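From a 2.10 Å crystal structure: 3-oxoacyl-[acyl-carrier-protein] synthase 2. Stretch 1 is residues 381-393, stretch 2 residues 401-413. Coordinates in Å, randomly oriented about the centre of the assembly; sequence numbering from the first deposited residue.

Stretch 1 (381-393) RDQIAPPTLNLDT
Stretch 2, residues 401-413: DLVALKAKKTKID

The most unusual feature of this contact is a side chain that pairs like a backbone. Gln383 uses its amide to bond both backbone groups of Ile412. Ile412 N donates to Gln383 OE1 at 3.0 Å, and Gln383 NE2 donates to Ile412 O at 2.8 Å. A glutamine amide carries one acceptor and one donor group, so it can match the N-H and C=O of a single extended residue. To reach them, Gln383 folds with chi1 -62° (m), chi2 -67° (m) and chi3 -72°. Its backbone has left the helix with positive phi (49/54). Water 1 also donates to Gln383 OE1 at 2.8 Å and to Asp413 OD1 at 2.9 Å.

The backbone of Gln383 is used as well. Lys409 NZ donates to Gln383 O at 2.8 Å, and Thr410 N makes a weak bond to Gln383 O at 3.3 Å. Lys409 curls back for this, with chi1 -68° (m), chi2 -162° (t), chi3 66° (p) and chi4 33°, between wells.

The stretches then run antiparallel. Ala385 pairs with Lys408, CA to CA 5.3 Å. Ala385 N donates to Lys408 O at 2.9 Å, and Lys408 N donates to Ala385 O at 3.0 Å. Ala385 is extended at -99/127 and Lys408 at -135/122. Their CB atoms share one face of this short pairing. The small Ala385 is buried there, its CB 4.4 Å from Ile412 CD1 and 4.3 Å from Val403 CG2. Lys408 is extended, all t, and its end leads away from stretch 1. Lys408 NZ forms a salt bridge with Asp401 OD2 at 2.7 Å.

Ile384 (-152/138; chi1 t, chi2 t) sets its CD1 3.8 Å from Ala407 CB. Pro387 (-78/151) packs CD 4.1 Å from Ala407 CB. Proline has no N-H to offer, and here its ring serves as an apolar surface. Pro387 CA also makes a CA-H...O contact with Val403 O at 3.3 Å.

A second backbone link forms at Thr388 (-89/101), bridged to Ala404 with their CA atoms 4.9 Å apart. Thr388 N donates to Val403 O at 2.9 Å, and Leu405 N donates to Thr388 O at 2.9 Å. Thr388 adds its hydroxyl: with chi1 -56° (m), OG1 donates to Leu402 O at 2.8 Å. Val403 (54/47) and Leu405 (77/-43) both have positive phi.

Thr388 to Leu391 is a type II turn, with Asn390 at 69/8. The turn brings back Leu391, whose CB points toward stretch 2. In chi1 -172° (t), chi2 45° (p), Leu391 places CD2 3.6 Å from Leu402 CB and CB 3.8 Å from Ala404 CB. Leu391 is buried, as suits its apolar side chain. Leu405 starts away from stretch 1, but its m,t side chain returns, bringing CD2 3.7 Å from Leu391 N. Together the stretches bury 917 Å², both sides summed.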

# COMPACT_ATOMS: atom_id res chain seq x y z
N ARG A 381 16.64 -21.57 12.00
CA ARG A 381 16.78 -22.93 11.42
C ARG A 381 18.22 -23.45 11.56
O ARG A 381 18.41 -24.61 11.94
CB ARG A 381 16.36 -23.00 9.97
CG ARG A 381 16.25 -24.44 9.47
CD ARG A 381 16.14 -24.55 7.95
NE ARG A 381 17.39 -24.15 7.33
CZ ARG A 381 17.54 -23.92 6.03
NH1 ARG A 381 16.55 -24.09 5.18
NH2 ARG A 381 18.72 -23.52 5.58
N ASP A 382 19.21 -22.60 11.27
CA ASP A 382 20.59 -23.03 11.19
C ASP A 382 21.43 -22.59 12.39
O ASP A 382 22.63 -22.85 12.41
CB ASP A 382 21.24 -22.59 9.88
CG ASP A 382 20.59 -23.25 8.66
OD1 ASP A 382 19.82 -24.23 8.83
OD2 ASP A 382 20.80 -22.75 7.53
N GLN A 383 20.81 -21.95 13.38
CA GLN A 383 21.52 -21.55 14.60
C GLN A 383 22.81 -20.83 14.24
O GLN A 383 23.92 -21.15 14.67
CB GLN A 383 21.79 -22.76 15.49
CG GLN A 383 20.52 -23.45 15.97
CD GLN A 383 19.71 -22.58 16.92
OE1 GLN A 383 20.10 -22.37 18.07
NE2 GLN A 383 18.59 -22.05 16.44
N ILE A 384 22.63 -19.80 13.42
CA ILE A 384 23.73 -18.99 12.99
C ILE A 384 23.27 -17.58 12.68
O ILE A 384 22.22 -17.37 12.11
CB ILE A 384 24.46 -19.63 11.79
CG1 ILE A 384 25.77 -18.91 11.52
CG2 ILE A 384 23.61 -19.63 10.55
CD1 ILE A 384 26.69 -19.72 10.62
N ALA A 385 24.09 -16.62 13.11
CA ALA A 385 23.87 -15.23 12.85
C ALA A 385 24.74 -14.82 11.68
O ALA A 385 25.95 -15.05 11.70
CB ALA A 385 24.26 -14.42 14.09
N PRO A 386 24.14 -14.22 10.65
CA PRO A 386 24.90 -13.75 9.51
C PRO A 386 25.76 -12.53 9.87
O PRO A 386 25.43 -11.80 10.81
CB PRO A 386 23.81 -13.41 8.49
CG PRO A 386 22.61 -13.11 9.29
CD PRO A 386 22.71 -13.92 10.54
N PRO A 387 26.88 -12.32 9.15
CA PRO A 387 27.87 -11.28 9.48
C PRO A 387 27.47 -9.85 9.06
O PRO A 387 26.72 -9.64 8.10
CB PRO A 387 29.09 -11.72 8.67
CG PRO A 387 28.49 -12.34 7.45
CD PRO A 387 27.23 -13.04 7.92
N THR A 388 27.97 -8.87 9.79
CA THR A 388 28.01 -7.52 9.28
C THR A 388 29.35 -7.40 8.54
O THR A 388 30.42 -7.27 9.14
CB THR A 388 27.90 -6.47 10.38
OG1 THR A 388 26.71 -6.70 11.14
CG2 THR A 388 27.88 -5.11 9.79
N LEU A 389 29.28 -7.51 7.22
CA LEU A 389 30.46 -7.30 6.39
C LEU A 389 30.95 -5.87 6.51
O LEU A 389 30.19 -4.94 6.88
CB LEU A 389 30.16 -7.62 4.93
CG LEU A 389 29.72 -9.07 4.62
CD1 LEU A 389 29.55 -9.21 3.12
CD2 LEU A 389 30.75 -10.06 5.15
N ASN A 390 32.25 -5.71 6.24
CA ASN A 390 32.89 -4.38 6.19
C ASN A 390 33.03 -3.65 7.53
O ASN A 390 33.47 -2.51 7.56
CB ASN A 390 32.21 -3.47 5.15
CG ASN A 390 32.31 -4.03 3.74
OD1 ASN A 390 33.36 -4.51 3.36
ND2 ASN A 390 31.21 -4.00 2.99
N LEU A 391 32.73 -4.33 8.62
CA LEU A 391 32.82 -3.71 9.93
C LEU A 391 34.26 -3.79 10.42
O LEU A 391 34.61 -4.59 11.29
CB LEU A 391 31.82 -4.34 10.90
CG LEU A 391 31.67 -3.64 12.27
CD1 LEU A 391 31.56 -2.13 12.12
CD2 LEU A 391 30.47 -4.24 13.01
N ASP A 392 35.09 -2.94 9.82
CA ASP A 392 36.52 -2.94 10.03
C ASP A 392 36.90 -2.02 11.17
O ASP A 392 37.83 -2.32 11.92
CB ASP A 392 37.23 -2.45 8.77
CG ASP A 392 36.95 -3.32 7.56
OD1 ASP A 392 36.91 -4.55 7.72
OD2 ASP A 392 36.77 -2.78 6.45
N THR A 393 36.19 -0.90 11.28
CA THR A 393 36.49 0.10 12.29
C THR A 393 35.19 0.54 12.96
O THR A 393 34.60 1.57 12.60
CB THR A 393 37.24 1.28 11.66
OG1 THR A 393 38.19 0.77 10.72
CG2 THR A 393 37.98 2.08 12.75
N ASP A 401 27.93 -7.19 20.46
CA ASP A 401 28.49 -7.98 19.38
C ASP A 401 27.69 -7.76 18.07
O ASP A 401 26.53 -8.15 17.98
CB ASP A 401 28.48 -9.45 19.79
CG ASP A 401 29.26 -10.34 18.86
OD1 ASP A 401 29.53 -9.96 17.70
OD2 ASP A 401 29.63 -11.43 19.33
N LEU A 402 28.31 -7.14 17.08
CA LEU A 402 27.68 -6.85 15.79
C LEU A 402 28.07 -7.87 14.74
O LEU A 402 27.85 -7.66 13.52
CB LEU A 402 28.03 -5.44 15.31
CG LEU A 402 27.48 -4.29 16.16
CD1 LEU A 402 27.98 -2.94 15.64
CD2 LEU A 402 25.95 -4.33 16.27
N VAL A 403 28.63 -8.98 15.20
CA VAL A 403 28.95 -10.10 14.30
C VAL A 403 29.80 -9.58 13.15
O VAL A 403 29.52 -9.87 11.98
CB VAL A 403 27.66 -10.79 13.74
CG1 VAL A 403 28.00 -12.19 13.21
CG2 VAL A 403 26.58 -10.93 14.80
N ALA A 404 30.81 -8.79 13.47
CA ALA A 404 31.68 -8.23 12.45
C ALA A 404 32.34 -9.32 11.59
O ALA A 404 32.84 -10.31 12.13
CB ALA A 404 32.75 -7.37 13.08
N LEU A 405 32.27 -9.15 10.27
CA LEU A 405 33.11 -9.86 9.29
C LEU A 405 32.75 -11.31 8.96
O LEU A 405 32.78 -11.70 7.79
CB LEU A 405 34.61 -9.78 9.68
CG LEU A 405 35.19 -8.38 9.94
CD1 LEU A 405 36.70 -8.47 10.13
CD2 LEU A 405 34.82 -7.43 8.81
N LYS A 406 32.42 -12.11 9.97
CA LYS A 406 32.25 -13.55 9.81
C LYS A 406 31.01 -13.97 10.57
O LYS A 406 30.77 -13.49 11.68
CB LYS A 406 33.46 -14.31 10.39
N ALA A 407 30.26 -14.89 10.00
CA ALA A 407 29.09 -15.49 10.66
C ALA A 407 29.44 -16.13 12.00
O ALA A 407 30.55 -16.59 12.20
CB ALA A 407 28.48 -16.52 9.73
N LYS A 408 28.47 -16.20 12.91
CA LYS A 408 28.73 -16.77 14.22
C LYS A 408 27.61 -17.72 14.66
O LYS A 408 26.43 -17.34 14.70
CB LYS A 408 28.84 -15.63 15.20
CG LYS A 408 29.42 -15.99 16.53
CD LYS A 408 29.78 -14.69 17.22
CE LYS A 408 30.57 -14.92 18.47
NZ LYS A 408 31.20 -13.62 18.81
N LYS A 409 27.97 -18.96 14.93
CA LYS A 409 26.98 -19.91 15.38
C LYS A 409 26.68 -19.59 16.84
O LYS A 409 27.58 -19.37 17.63
CB LYS A 409 27.46 -21.37 15.21
CG LYS A 409 27.61 -21.85 13.76
CD LYS A 409 27.64 -23.39 13.69
CE LYS A 409 26.35 -24.17 14.07
NZ LYS A 409 25.07 -23.48 13.76
N THR A 410 25.40 -19.61 17.19
CA THR A 410 25.01 -19.45 18.59
C THR A 410 23.57 -19.94 18.79
O THR A 410 22.87 -20.26 17.81
CB THR A 410 25.16 -17.99 19.06
OG1 THR A 410 24.99 -17.91 20.47
CG2 THR A 410 24.16 -17.11 18.40
N LYS A 411 23.14 -20.00 20.05
CA LYS A 411 21.76 -20.37 20.36
C LYS A 411 20.83 -19.23 19.91
O LYS A 411 20.96 -18.11 20.38
CB LYS A 411 21.57 -20.64 21.85
CG LYS A 411 20.16 -21.10 22.20
CD LYS A 411 19.73 -20.60 23.59
CE LYS A 411 19.57 -19.07 23.70
NZ LYS A 411 18.20 -18.63 24.12
N ILE A 412 19.90 -19.57 19.01
CA ILE A 412 18.93 -18.62 18.47
C ILE A 412 17.50 -19.17 18.49
O ILE A 412 17.11 -19.96 17.62
CB ILE A 412 19.27 -18.16 17.04
CG1 ILE A 412 20.70 -17.61 16.99
CG2 ILE A 412 18.28 -17.08 16.61
CD1 ILE A 412 21.10 -17.11 15.62
N ASP A 413 16.74 -18.75 19.50
CA ASP A 413 15.36 -19.16 19.68
C ASP A 413 14.40 -17.99 19.46
O ASP A 413 13.25 -18.21 19.14
CB ASP A 413 15.15 -19.72 21.07
CG ASP A 413 15.80 -21.11 21.25
OD1 ASP A 413 16.01 -21.84 20.27
OD2 ASP A 413 16.13 -21.44 22.38
O HOH W 1 18.48 -23.32 20.21